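Local coordinates for protein O-methyltransferase (Bacillus halodurans, PDB 2GPY) that is of unconfirmed function but probably transfers a methyl group from S-adenosylmethionine to a hydroxyl of its substrate, as O-methyltransferases of this family do, at residues 43-51 / 67-76; 191-199 / 207-215. All coordinates share one frame; numbering follows the deposited sequence. Where two conformers were deposited one is given.

Contact 1 (43-51 / 67-76); sequences MESLLHLLK and YSAIRMAQAL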
HETATM    1  N   MSE B  43       6.217  -3.436  11.687  1.00 40.07           N
HETATM    2  CA  MSE B  43       7.056  -2.282  11.374  1.00 39.88           C
HETATM    3  C   MSE B  43       7.707  -2.492  10.010  1.00 39.20           C
HETATM    4  O   MSE B  43       7.753  -1.578   9.190  1.00 37.92           O
HETATM    5  CB  MSE B  43       8.127  -2.054  12.473  1.00 40.01           C
HETATM    6  CG  MSE B  43       9.164  -1.018  12.023  1.00 42.60           C
HETATM    7 SE   MSE B  43       8.314   0.744  11.918  1.00 58.52          SE
HETATM    8  CE  MSE B  43       8.372   0.970  13.275  1.00 20.82           C
ATOM      9  N   GLU B  44       8.247  -3.687   9.772  1.00 39.07           N
ATOM     10  CA  GLU B  44       8.928  -3.939   8.502  1.00 40.93           C
ATOM     11  C   GLU B  44       7.945  -3.803   7.335  1.00 40.73           C
ATOM     12  O   GLU B  44       8.272  -3.240   6.279  1.00 39.25           O
ATOM     13  CB  GLU B  44       9.592  -5.316   8.497  1.00 41.07           C
ATOM     14  CG  GLU B  44      10.761  -5.414   9.495  1.00 45.31           C
ATOM     15  CD  GLU B  44      11.971  -4.530   9.116  1.00 48.82           C
ATOM     16  OE1 GLU B  44      12.162  -4.229   7.919  1.00 49.30           O
ATOM     17  OE2 GLU B  44      12.734  -4.148  10.026  1.00 50.87           O
ATOM     18  N   SER B  45       6.749  -4.345   7.529  1.00 40.61           N
ATOM     19  CA  SER B  45       5.696  -4.214   6.509  1.00 40.62           C
ATOM     20  C   SER B  45       5.279  -2.788   6.295  1.00 40.47           C
ATOM     21  O   SER B  45       5.147  -2.351   5.136  1.00 40.51           O
ATOM     22  CB  SER B  45       4.489  -5.085   6.860  1.00 41.77           C
ATOM     23  OG  SER B  45       4.831  -6.421   6.596  1.00 43.02           O
ATOM     24  N   LEU B  46       5.090  -2.045   7.381  1.00 39.91           N
ATOM     25  CA  LEU B  46       4.729  -0.640   7.268  1.00 40.66           C
ATOM     26  C   LEU B  46       5.780   0.149   6.507  1.00 39.94           C
ATOM     27  O   LEU B  46       5.445   0.978   5.662  1.00 40.69           O
ATOM     28  CB  LEU B  46       4.493   0.018   8.635  1.00 41.47           C
ATOM     29  CG  LEU B  46       3.854   1.408   8.541  1.00 45.12           C
ATOM     30  CD1 LEU B  46       2.418   1.250   7.994  1.00 51.66           C
ATOM     31  CD2 LEU B  46       3.861   2.158   9.842  1.00 50.94           C
ATOM     32  N   LEU B  47       7.049  -0.069   6.832  1.00 37.49           N
ATOM     33  CA  LEU B  47       8.106   0.708   6.180  1.00 36.91           C
ATOM     34  C   LEU B  47       8.121   0.399   4.680  1.00 37.30           C
ATOM     35  O   LEU B  47       8.325   1.283   3.823  1.00 38.10           O
ATOM     36  CB  LEU B  47       9.454   0.332   6.800  1.00 36.15           C
ATOM     37  CG  LEU B  47       9.594   0.796   8.257  1.00 34.41           C
ATOM     38  CD1 LEU B  47      10.911   0.235   8.746  1.00 37.27           C
ATOM     39  CD2 LEU B  47       9.566   2.348   8.360  1.00 38.11           C
ATOM     40  N   HIS B  48       7.906  -0.860   4.341  1.00 37.14           N
ATOM     41  CA  HIS B  48       7.882  -1.232   2.910  1.00 38.15           C
ATOM     42  C   HIS B  48       6.709  -0.566   2.165  1.00 39.05           C
ATOM     43  O   HIS B  48       6.852  -0.092   1.011  1.00 39.08           O
ATOM     44  CB  HIS B  48       7.834  -2.741   2.756  1.00 38.46           C
ATOM     45  CG  HIS B  48       8.335  -3.218   1.421  1.00 37.50           C
ATOM     46  ND1 HIS B  48       9.659  -3.149   1.073  1.00 38.79           N
ATOM     47  CD2 HIS B  48       7.688  -3.729   0.348  1.00 37.41           C
ATOM     48  CE1 HIS B  48       9.819  -3.609  -0.158  1.00 38.35           C
ATOM     49  NE2 HIS B  48       8.639  -3.979  -0.615  1.00 36.33           N
ATOM     50  N   LEU B  49       5.543  -0.549   2.796  1.00 38.43           N
ATOM     51  CA  LEU B  49       4.370   0.104   2.204  1.00 39.99           C
ATOM     52  C   LEU B  49       4.614   1.613   2.061  1.00 39.69           C
ATOM     53  O   LEU B  49       4.242   2.228   1.055  1.00 39.15           O
ATOM     54  CB  LEU B  49       3.133  -0.155   3.051  1.00 40.79           C
ATOM     55  CG  LEU B  49       2.644  -1.618   3.142  1.00 41.63           C
ATOM     56  CD1 LEU B  49       1.596  -1.694   4.245  1.00 45.68           C
ATOM     57  CD2 LEU B  49       2.113  -2.150   1.837  1.00 45.46           C
ATOM     58  N   LEU B  50       5.257   2.209   3.053  1.00 38.96           N
ATOM     59  CA  LEU B  50       5.636   3.616   2.943  1.00 39.62           C
ATOM     60  C   LEU B  50       6.581   3.856   1.770  1.00 39.77           C
ATOM     61  O   LEU B  50       6.407   4.827   1.038  1.00 40.64           O
ATOM     62  CB  LEU B  50       6.256   4.135   4.245  1.00 39.18           C
ATOM     63  CG  LEU B  50       5.327   4.322   5.444  1.00 41.59           C
ATOM     64  CD1 LEU B  50       6.143   4.464   6.735  1.00 45.76           C
ATOM     65  CD2 LEU B  50       4.402   5.524   5.261  1.00 43.18           C
ATOM     66  N   LYS B  51       7.603   3.009   1.594  1.00 38.88           N
ATOM     67  CA  LYS B  51       8.540   3.192   0.500  1.00 39.86           C
ATOM     68  C   LYS B  51       7.808   3.141  -0.825  1.00 40.29           C
ATOM     69  O   LYS B  51       8.168   3.853  -1.784  1.00 40.05           O
ATOM     70  CB  LYS B  51       9.650   2.126   0.502  1.00 39.08           C
ATOM     71  CG  LYS B  51      10.662   2.263   1.650  1.00 42.58           C
ATOM     72  CD  LYS B  51      11.702   1.177   1.486  1.00 44.74           C
ATOM     73  CE  LYS B  51      12.224   0.704   2.806  1.00 47.82           C
ATOM     74  NZ  LYS B  51      13.356  -0.294   2.543  1.00 49.14           N
ATOM     75  N   TYR B  67      11.069   5.493  18.219  1.00 36.39           N
ATOM     76  CA  TYR B  67      11.399   4.347  17.361  1.00 36.52           C
ATOM     77  C   TYR B  67      10.769   4.408  15.959  1.00 37.28           C
ATOM     78  O   TYR B  67      11.490   4.289  14.945  1.00 36.45           O
ATOM     79  CB  TYR B  67      11.007   3.069  18.078  1.00 37.62           C
ATOM     80  CG  TYR B  67      11.321   1.808  17.310  1.00 36.46           C
ATOM     81  CD1 TYR B  67      12.598   1.274  17.314  1.00 36.48           C
ATOM     82  CD2 TYR B  67      10.320   1.148  16.610  1.00 36.91           C
ATOM     83  CE1 TYR B  67      12.879   0.092  16.600  1.00 36.39           C
ATOM     84  CE2 TYR B  67      10.576  -0.030  15.924  1.00 40.57           C
ATOM     85  CZ  TYR B  67      11.845  -0.550  15.924  1.00 38.38           C
ATOM     86  OH  TYR B  67      12.038  -1.739  15.258  1.00 38.47           O
ATOM     87  N   SER B  68       9.452   4.632  15.889  0.50 36.78           N
ATOM     88  CA  SER B  68       8.779   4.682  14.572  0.50 37.78           C
ATOM     89  C   SER B  68       9.224   5.886  13.735  0.50 37.57           C
ATOM     90  O   SER B  68       9.439   5.743  12.534  0.50 37.85           O
ATOM     91  CB  SER B  68       7.251   4.604  14.691  0.50 37.77           C
ATOM     92  OG  SER B  68       6.856   3.314  15.131  0.50 41.22           O
ATOM     93  N   ALA B  69       9.395   7.050  14.369  1.00 37.51           N
ATOM     94  CA  ALA B  69       9.837   8.257  13.667  1.00 37.46           C
ATOM     95  C   ALA B  69      11.207   7.980  13.050  1.00 36.56           C
ATOM     96  O   ALA B  69      11.453   8.281  11.883  1.00 37.41           O
ATOM     97  CB  ALA B  69       9.935   9.464  14.608  1.00 37.21           C
ATOM     98  N   ILE B  70      12.111   7.433  13.862  1.00 35.30           N
ATOM     99  CA  ILE B  70      13.461   7.092  13.411  1.00 34.77           C
ATOM    100  C   ILE B  70      13.480   6.096  12.263  1.00 35.37           C
ATOM    101  O   ILE B  70      14.143   6.340  11.251  1.00 35.25           O
ATOM    102  CB  ILE B  70      14.364   6.631  14.587  1.00 33.58           C
ATOM    103  CG1 ILE B  70      14.730   7.868  15.430  1.00 35.32           C
ATOM    104  CG2 ILE B  70      15.618   5.930  14.079  1.00 34.63           C
ATOM    105  CD1 ILE B  70      15.311   7.541  16.820  1.00 33.82           C
ATOM    106  N   ARG B  71      12.769   4.980  12.416  1.00 35.10           N
ATOM    107  CA  ARG B  71      12.784   3.959  11.388  1.00 36.32           C
ATOM    108  C   ARG B  71      12.142   4.424  10.084  1.00 36.02           C
ATOM    109  O   ARG B  71      12.624   4.080   8.987  1.00 35.02           O
ATOM    110  CB  ARG B  71      12.140   2.694  11.930  1.00 36.55           C
ATOM    111  CG  ARG B  71      13.097   2.104  12.961  1.00 39.94           C
ATOM    112  CD  ARG B  71      13.115   0.636  12.978  1.00 42.42           C
ATOM    113  NE  ARG B  71      13.525   0.058  11.701  1.00 39.49           N
ATOM    114  CZ  ARG B  71      13.231  -1.182  11.356  1.00 39.18           C
ATOM    115  NH1 ARG B  71      12.563  -1.934  12.205  1.00 37.49           N
ATOM    116  NH2 ARG B  71      13.600  -1.676  10.160  1.00 39.16           N
HETATM  117  N   MSE B  72      11.089   5.244  10.184  1.00 35.55           N
HETATM  118  CA  MSE B  72      10.528   5.863   8.967  1.00 37.11           C
HETATM  119  C   MSE B  72      11.496   6.837   8.288  1.00 36.86           C
HETATM  120  O   MSE B  72      11.640   6.812   7.033  1.00 35.64           O
HETATM  121  CB  MSE B  72       9.198   6.597   9.258  1.00 37.62           C
HETATM  122  CG  MSE B  72       8.106   5.625   9.668  1.00 38.25           C
HETATM  123 SE   MSE B  72       6.335   6.517   9.874  1.00 43.42          SE
HETATM  124  CE  MSE B  72       6.708   7.659  11.449  1.00 38.79           C
ATOM    125  N   ALA B  73      12.158   7.687   9.088  1.00 35.11           N
ATOM    126  CA  ALA B  73      13.138   8.616   8.523  1.00 35.98           C
ATOM    127  C   ALA B  73      14.271   7.850   7.831  1.00 36.08           C
ATOM    128  O   ALA B  73      14.728   8.249   6.765  1.00 36.06           O
ATOM    129  CB  ALA B  73      13.712   9.564   9.609  1.00 36.04           C
ATOM    130  N   GLN B  74      14.727   6.759   8.446  1.00 36.61           N
ATOM    131  CA  GLN B  74      15.798   5.962   7.843  1.00 37.08           C
ATOM    132  C   GLN B  74      15.335   5.288   6.552  1.00 37.44           C
ATOM    133  O   GLN B  74      16.122   5.175   5.598  1.00 36.04           O
ATOM    134  CB  GLN B  74      16.309   4.913   8.820  1.00 37.39           C
ATOM    135  CG  GLN B  74      17.111   5.492   9.962  1.00 40.35           C
ATOM    136  CD  GLN B  74      17.632   4.396  10.872  1.00 45.31           C
ATOM    137  OE1 GLN B  74      18.790   4.418  11.270  1.00 51.62           O
ATOM    138  NE2 GLN B  74      16.781   3.425  11.195  1.00 49.95           N
ATOM    139  N   ALA B  75      14.077   4.851   6.505  1.00 36.62           N
ATOM    140  CA  ALA B  75      13.572   4.141   5.317  1.00 37.85           C
ATOM    141  C   ALA B  75      13.290   5.087   4.162  1.00 38.25           C
ATOM    142  O   ALA B  75      13.283   4.670   2.999  1.00 38.69           O
ATOM    143  CB  ALA B  75      12.305   3.353   5.655  1.00 38.32           C
ATOM    144  N   LEU B  76      13.001   6.349   4.502  1.00 38.31           N
ATOM    145  CA  LEU B  76      12.604   7.391   3.559  1.00 38.38           C
ATOM    146  C   LEU B  76      13.546   8.599   3.700  1.00 38.61           C
ATOM    147  O   LEU B  76      13.166   9.634   4.261  1.00 36.55           O
ATOM    148  CB  LEU B  76      11.160   7.818   3.853  1.00 38.77           C
ATOM    149  CG  LEU B  76      10.075   6.727   3.713  1.00 41.15           C
ATOM    150  CD1 LEU B  76       8.787   7.096   4.480  1.00 43.91           C
ATOM    151  CD2 LEU B  76       9.783   6.449   2.225  1.00 43.65           C
TER
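The guanidinium of Arg71 carries the methyl CD1 of Leu47 on one face, 3.5 Å above its plane, while Glu44 OE2 and Tyr67 OH lie at its edge. Glu44 OE2 takes a short, fairly straight salt-bridge bond from Arg71 NH2 (2.6 Å, 160°) and a weak one from NH1; it sits in the guanidinium plane, but is itself approached from above the carboxylate plane, the two planes being 46° apart. NH1 also donates to Tyr67 OH (3.1 Å), which is hydrogen-bonded in turn to Glu27. On one face of the Tyr67 ring lies Arg71 CG, and selenomethionine Met43 brings CE obliquely to CE2 (3.6 Å). Met43 reaches that far because its CG stands anti to the backbone N (chi1 169°) and the chain bends at chi2 and chi3, bringing CE to Tyr67 and Ser68. An alanine at Arg71 is likely to leave the buried Glu44 carboxylate without its salt-bridge partner on the facing helix and the Leu47 methyl without the flat group against it. Further along, Leu47 CD2 drops between Met72 CG and Ala75 CB, Leu50 CD1 meets Met72 CG at 3.7 Å, and Leu50 CB meets Leu76 CD1. Lys51 lays its CE on Ala75 CB (3.9 Å) and sends NZ to Asp198 of the second subunit. The two helices pack obliquely side by side against strands 57-61 and 127-133 in the Rossmann-like fold of class I methyltransferases.

Contact 2 (191-199 / 207-215); sequences LLEHPQYDT and GIAISIKRE. With ZN (zinc ion), chain J.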
ATOM      1  N   LEU B 191     -14.426   3.552  11.595  1.00 45.74           N
ATOM      2  CA  LEU B 191     -13.329   3.824  10.698  1.00 45.98           C
ATOM      3  C   LEU B 191     -13.689   3.333   9.301  1.00 46.37           C
ATOM      4  O   LEU B 191     -13.496   4.042   8.313  1.00 45.99           O
ATOM      5  CB  LEU B 191     -12.057   3.123  11.190  1.00 45.94           C
ATOM      6  CG  LEU B 191     -10.867   3.336  10.266  1.00 45.39           C
ATOM      7  CD1 LEU B 191     -10.561   4.841  10.093  1.00 44.64           C
ATOM      8  CD2 LEU B 191      -9.659   2.583  10.827  1.00 47.12           C
ATOM      9  N   LEU B 192     -14.235   2.120   9.233  1.00 46.72           N
ATOM     10  CA  LEU B 192     -14.481   1.477   7.944  1.00 47.31           C
ATOM     11  C   LEU B 192     -15.565   2.159   7.095  1.00 47.65           C
ATOM     12  O   LEU B 192     -15.564   2.002   5.862  1.00 48.64           O
ATOM     13  CB  LEU B 192     -14.767  -0.012   8.146  1.00 48.10           C
ATOM     14  CG  LEU B 192     -13.557  -0.750   8.738  1.00 48.30           C
ATOM     15  CD1 LEU B 192     -13.917  -2.135   9.277  1.00 50.09           C
ATOM     16  CD2 LEU B 192     -12.405  -0.821   7.751  1.00 49.87           C
ATOM     17  N   GLU B 193     -16.469   2.911   7.732  1.00 46.54           N
ATOM     18  CA  GLU B 193     -17.577   3.569   7.016  1.00 45.85           C
ATOM     19  C   GLU B 193     -17.531   5.109   7.008  1.00 44.33           C
ATOM     20  O   GLU B 193     -18.472   5.778   6.555  1.00 43.21           O
ATOM     21  CB  GLU B 193     -18.941   3.045   7.492  1.00 46.40           C
ATOM     22  CG  GLU B 193     -19.265   3.221   8.964  1.00 47.79           C
ATOM     23  CD  GLU B 193     -20.659   2.681   9.308  1.00 48.41           C
ATOM     24  OE1 GLU B 193     -21.143   1.744   8.618  1.00 51.97           O
ATOM     25  OE2 GLU B 193     -21.287   3.197  10.264  1.00 51.72           O
ATOM     26  N   HIS B 194     -16.416   5.653   7.493  1.00 42.50           N
ATOM     27  CA  HIS B 194     -16.127   7.080   7.429  1.00 40.93           C
ATOM     28  C   HIS B 194     -16.009   7.509   5.966  1.00 40.28           C
ATOM     29  O   HIS B 194     -15.160   6.975   5.226  1.00 39.22           O
ATOM     30  CB  HIS B 194     -14.775   7.347   8.093  1.00 40.45           C
ATOM     31  CG  HIS B 194     -14.744   8.604   8.889  1.00 39.54           C
ATOM     32  ND1 HIS B 194     -14.610   9.850   8.309  1.00 38.97           N
ATOM     33  CD2 HIS B 194     -14.868   8.815  10.221  1.00 38.02           C
ATOM     34  CE1 HIS B 194     -14.636  10.772   9.253  1.00 37.58           C
ATOM     35  NE2 HIS B 194     -14.799  10.173  10.420  1.00 37.16           N
ATOM     36  N   PRO B 195     -16.842   8.462   5.538  1.00 39.63           N
ATOM     37  CA  PRO B 195     -16.989   8.698   4.097  1.00 40.45           C
ATOM     38  C   PRO B 195     -15.792   9.220   3.274  1.00 40.14           C
ATOM     39  O   PRO B 195     -15.682   8.862   2.094  1.00 42.29           O
ATOM     40  CB  PRO B 195     -18.170   9.674   4.017  1.00 40.05           C
ATOM     41  CG  PRO B 195     -18.227  10.312   5.337  1.00 39.65           C
ATOM     42  CD  PRO B 195     -17.788   9.279   6.316  1.00 40.24           C
ATOM     43  N   GLN B 196     -14.933  10.054   3.827  1.00 39.55           N
ATOM     44  CA  GLN B 196     -13.902  10.682   2.986  1.00 39.88           C
ATOM     45  C   GLN B 196     -12.683   9.763   2.770  1.00 38.64           C
ATOM     46  O   GLN B 196     -11.673  10.181   2.191  1.00 37.75           O
ATOM     47  CB  GLN B 196     -13.459  12.025   3.588  1.00 40.12           C
ATOM     48  CG  GLN B 196     -13.037  13.083   2.557  1.00 41.56           C
ATOM     49  CD  GLN B 196     -12.831  14.486   3.153  1.00 42.09           C
ATOM     50  OE1 GLN B 196     -12.742  14.673   4.377  1.00 44.75           O
ATOM     51  NE2 GLN B 196     -12.729  15.475   2.275  1.00 43.99           N
ATOM     52  N   TYR B 197     -12.793   8.522   3.229  1.00 37.99           N
ATOM     53  CA  TYR B 197     -11.664   7.597   3.194  1.00 38.39           C
ATOM     54  C   TYR B 197     -12.064   6.272   2.633  1.00 38.67           C
ATOM     55  O   TYR B 197     -13.210   5.837   2.760  1.00 37.71           O
ATOM     56  CB  TYR B 197     -11.064   7.411   4.584  1.00 38.98           C
ATOM     57  CG  TYR B 197     -10.437   8.686   5.044  1.00 40.60           C
ATOM     58  CD1 TYR B 197     -11.191   9.667   5.699  1.00 41.33           C
ATOM     59  CD2 TYR B 197      -9.108   8.955   4.753  1.00 41.62           C
ATOM     60  CE1 TYR B 197     -10.599  10.876   6.084  1.00 42.48           C
ATOM     61  CE2 TYR B 197      -8.517  10.144   5.142  1.00 41.71           C
ATOM     62  CZ  TYR B 197      -9.266  11.097   5.786  1.00 41.72           C
ATOM     63  OH  TYR B 197      -8.643  12.284   6.153  1.00 45.54           O
ATOM     64  N   ASP B 198     -11.087   5.667   1.969  1.00 38.44           N
ATOM     65  CA  ASP B 198     -11.178   4.363   1.411  1.00 38.98           C
ATOM     66  C   ASP B 198     -10.298   3.534   2.346  1.00 38.77           C
ATOM     67  O   ASP B 198      -9.085   3.630   2.281  1.00 37.22           O
ATOM     68  CB  ASP B 198     -10.517   4.451   0.053  1.00 40.49           C
ATOM     69  CG  ASP B 198     -10.928   3.389  -0.834  1.00 44.26           C
ATOM     70  OD1 ASP B 198     -11.001   2.227  -0.354  1.00 49.90           O
ATOM     71  OD2 ASP B 198     -11.172   3.722  -2.010  1.00 48.85           O
ATOM     72  N   THR B 199     -10.894   2.742   3.221  1.00 38.42           N
ATOM     73  CA  THR B 199     -10.105   2.081   4.280  1.00 39.68           C
ATOM     74  C   THR B 199     -10.124   0.560   4.146  1.00 39.91           C
ATOM     75  O   THR B 199     -11.188  -0.042   3.962  1.00 40.36           O
ATOM     76  CB  THR B 199     -10.607   2.490   5.690  1.00 39.45           C
ATOM     77  OG1 THR B 199     -10.460   3.906   5.862  1.00 39.84           O
ATOM     78  CG2 THR B 199      -9.810   1.759   6.805  1.00 40.14           C
ATOM     79  N   GLY B 207      -2.296  -5.719  12.965  1.00 39.88           N
ATOM     80  CA  GLY B 207      -3.336  -5.119  12.139  1.00 40.47           C
ATOM     81  C   GLY B 207      -3.008  -3.655  11.897  1.00 41.90           C
ATOM     82  O   GLY B 207      -2.728  -2.887  12.853  1.00 41.07           O
ATOM     83  N   ILE B 208      -2.985  -3.290  10.620  1.00 41.95           N
ATOM     84  CA  ILE B 208      -2.758  -1.920  10.210  1.00 42.43           C
ATOM     85  C   ILE B 208      -3.898  -1.525   9.294  1.00 43.41           C
ATOM     86  O   ILE B 208      -4.121  -2.184   8.272  1.00 43.38           O
ATOM     87  CB  ILE B 208      -1.451  -1.759   9.453  1.00 43.19           C
ATOM     88  CG1 ILE B 208      -0.252  -2.268  10.294  1.00 43.05           C
ATOM     89  CG2 ILE B 208      -1.257  -0.259   9.068  1.00 43.71           C
ATOM     90  CD1 ILE B 208       1.050  -2.296   9.494  1.00 45.64           C
ATOM     91  N   ALA B 209      -4.641  -0.484   9.663  1.00 42.88           N
ATOM     92  CA  ALA B 209      -5.656   0.035   8.743  1.00 42.91           C
ATOM     93  C   ALA B 209      -4.992   1.083   7.877  1.00 42.80           C
ATOM     94  O   ALA B 209      -4.202   1.909   8.376  1.00 42.93           O
ATOM     95  CB  ALA B 209      -6.791   0.641   9.504  1.00 43.90           C
ATOM     96  N   ILE B 210      -5.261   1.021   6.582  1.00 41.54           N
ATOM     97  CA  ILE B 210      -4.736   2.012   5.636  1.00 41.19           C
ATOM     98  C   ILE B 210      -5.931   2.714   5.035  1.00 39.93           C
ATOM     99  O   ILE B 210      -6.703   2.123   4.274  1.00 39.29           O
ATOM    100  CB  ILE B 210      -3.909   1.356   4.542  1.00 42.04           C
ATOM    101  CG1 ILE B 210      -2.750   0.580   5.189  1.00 43.57           C
ATOM    102  CG2 ILE B 210      -3.342   2.401   3.598  1.00 42.46           C
ATOM    103  CD1 ILE B 210      -2.598  -0.726   4.554  1.00 51.29           C
ATOM    104  N   SER B 211      -6.111   3.964   5.434  1.00 38.81           N
ATOM    105  CA  SER B 211      -7.221   4.766   4.940  1.00 38.35           C
ATOM    106  C   SER B 211      -6.688   5.715   3.891  1.00 37.98           C
ATOM    107  O   SER B 211      -5.813   6.530   4.176  1.00 38.37           O
ATOM    108  CB  SER B 211      -7.851   5.567   6.100  1.00 38.74           C
ATOM    109  OG  SER B 211      -8.215   4.700   7.160  1.00 39.98           O
ATOM    110  N   ILE B 212      -7.190   5.605   2.665  1.00 35.26           N
ATOM    111  CA  ILE B 212      -6.734   6.473   1.606  1.00 34.83           C
ATOM    112  C   ILE B 212      -7.736   7.614   1.392  1.00 34.75           C
ATOM    113  O   ILE B 212      -8.906   7.385   1.092  1.00 33.27           O
ATOM    114  CB  ILE B 212      -6.556   5.701   0.269  1.00 34.77           C
ATOM    115  CG1 ILE B 212      -5.751   4.401   0.510  1.00 33.78           C
ATOM    116  CG2 ILE B 212      -5.880   6.597  -0.784  1.00 33.88           C
ATOM    117  CD1 ILE B 212      -5.495   3.604  -0.815  1.00 35.71           C
ATOM    118  N   LYS B 213      -7.243   8.836   1.514  1.00 34.21           N
ATOM    119  CA  LYS B 213      -8.117  10.004   1.488  1.00 35.12           C
ATOM    120  C   LYS B 213      -8.636  10.247   0.086  1.00 36.12           C
ATOM    121  O   LYS B 213      -7.863  10.338  -0.880  1.00 35.25           O
ATOM    122  CB  LYS B 213      -7.401  11.237   2.039  1.00 34.74           C
ATOM    123  CG  LYS B 213      -8.347  12.425   2.238  1.00 35.44           C
ATOM    124  CD  LYS B 213      -7.734  13.474   3.115  1.00 34.38           C
ATOM    125  CE  LYS B 213      -8.808  14.462   3.557  1.00 33.29           C
ATOM    126  NZ  LYS B 213      -8.191  15.548   4.364  1.00 33.64           N
ATOM    127  N   ARG B 214      -9.970  10.332  -0.012  1.00 37.78           N
ATOM    128  CA  ARG B 214     -10.648  10.545  -1.285  1.00 39.35           C
ATOM    129  C   ARG B 214     -10.502  11.992  -1.717  1.00 40.07           C
ATOM    130  O   ARG B 214     -10.248  12.877  -0.887  1.00 40.21           O
ATOM    131  CB  ARG B 214     -12.133  10.172  -1.194  1.00 39.75           C
ATOM    132  CG  ARG B 214     -12.385   8.685  -1.036  1.00 43.20           C
ATOM    133  CD  ARG B 214     -13.835   8.322  -1.315  1.00 49.41           C
ATOM    134  NE  ARG B 214     -13.996   6.870  -1.298  1.00 55.43           N
ATOM    135  CZ  ARG B 214     -14.366   6.164  -0.230  1.00 57.94           C
ATOM    136  NH1 ARG B 214     -14.647   6.780   0.910  1.00 59.04           N
ATOM    137  NH2 ARG B 214     -14.475   4.840  -0.308  1.00 59.59           N
ATOM    138  N   GLU B 215     -10.673  12.223  -3.017  1.00 40.89           N
ATOM    139  CA  GLU B 215     -10.529  13.545  -3.609  1.00 42.32           C
ATOM    140  C   GLU B 215     -11.509  14.579  -3.039  1.00 42.91           C
ATOM    141  O   GLU B 215     -12.727  14.446  -3.169  1.00 43.65           O
ATOM    142  CB  GLU B 215     -10.666  13.448  -5.132  1.00 42.40           C
ATOM    143  CG  GLU B 215     -10.764  14.791  -5.837  1.00 44.31           C
ATOM    144  CD  GLU B 215      -9.961  14.828  -7.116  1.00 45.46           C
ATOM    145  OE1 GLU B 215      -9.023  14.006  -7.252  1.00 47.50           O
ATOM    146  OE2 GLU B 215     -10.253  15.674  -7.981  1.00 47.79           O
TER
HETATM  147 ZN    ZN J 305     -14.946  11.520  11.965  0.75 38.81          ZN
HETATM  148  O   HOH W   1     -15.701  10.137  13.329  1.00 29.33           O
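Ala209 meets Leu191 first, its CB against CD2 at 3.7 Å, joining strand 208-213 to helix 189-193. Ser211 follows, paired with Thr199 in a non-hydrogen-bonded antiparallel position; their hydroxyls, OG and OG1, share a hydrogen bond of 2.7 Å. With CG2 anti to the backbone N, Thr199 turns OG1 to Ser211 OG, on the sheet face that also carries Tyr197 and Lys213. Ile212 turns to the other face with Asp198, and this hydrogen-bonded pair exchanges two backbone bonds, the one from Ile212 N to Asp198 O nearly straight (175°). Lys213 runs its extended chain obliquely across Tyr197, CB near CE2 (3.5 Å) and CD near OH (3.4 Å), before NZ reaches the carbonyls of Ser147 and Val150. Arg214 N closes the pairing on Gln196 O (2.8 Å). Its extended side chain returns over the type I turn from His194 to Tyr197: NH1 gives Pro195 O a weak bond, and one guanidinium face lies against the Tyr197-Asp198 backbone. Asp198 OD2 is only a long charge partner of Arg214 NH2 (3.9 Å), well out of the guanidinium plane; its stronger mate is Lys51 of the second subunit. At the head of the turn, His194 NE2 binds a zinc ion (2.1 Å) together with Asp144 and a water. This beta hairpin ends the sheet within the chain: strand 208-213 runs antiparallel to strand 154-159 on its inner side, while helix 139-146 packs on Leu191 and, through Phe143, meets the Tyr197 ring edge-to-face.

The two contacts follow one another along the chain, contact 1 closing before contact 2 opens, and their centres are about 20 Å apart. Contact 1 pairs helices 40-53 and 67-75, which lie on either side of strand 57-61 in sequence; contact 2 is the closing hairpin, whose strands 208-213 and 197-202 run antiparallel at one border of the seven-stranded sheet. Leu46 and Ile208 join them directly, CD1 to CD1 at 4.1 Å. Each contact also faces the other's counterpart across the dimer, where His48 NE2 forms a hydrogen bond with Ile210 O of the second subunit. Helix 40-53 and the C-terminal hairpin thus both contribute to the subunit interface.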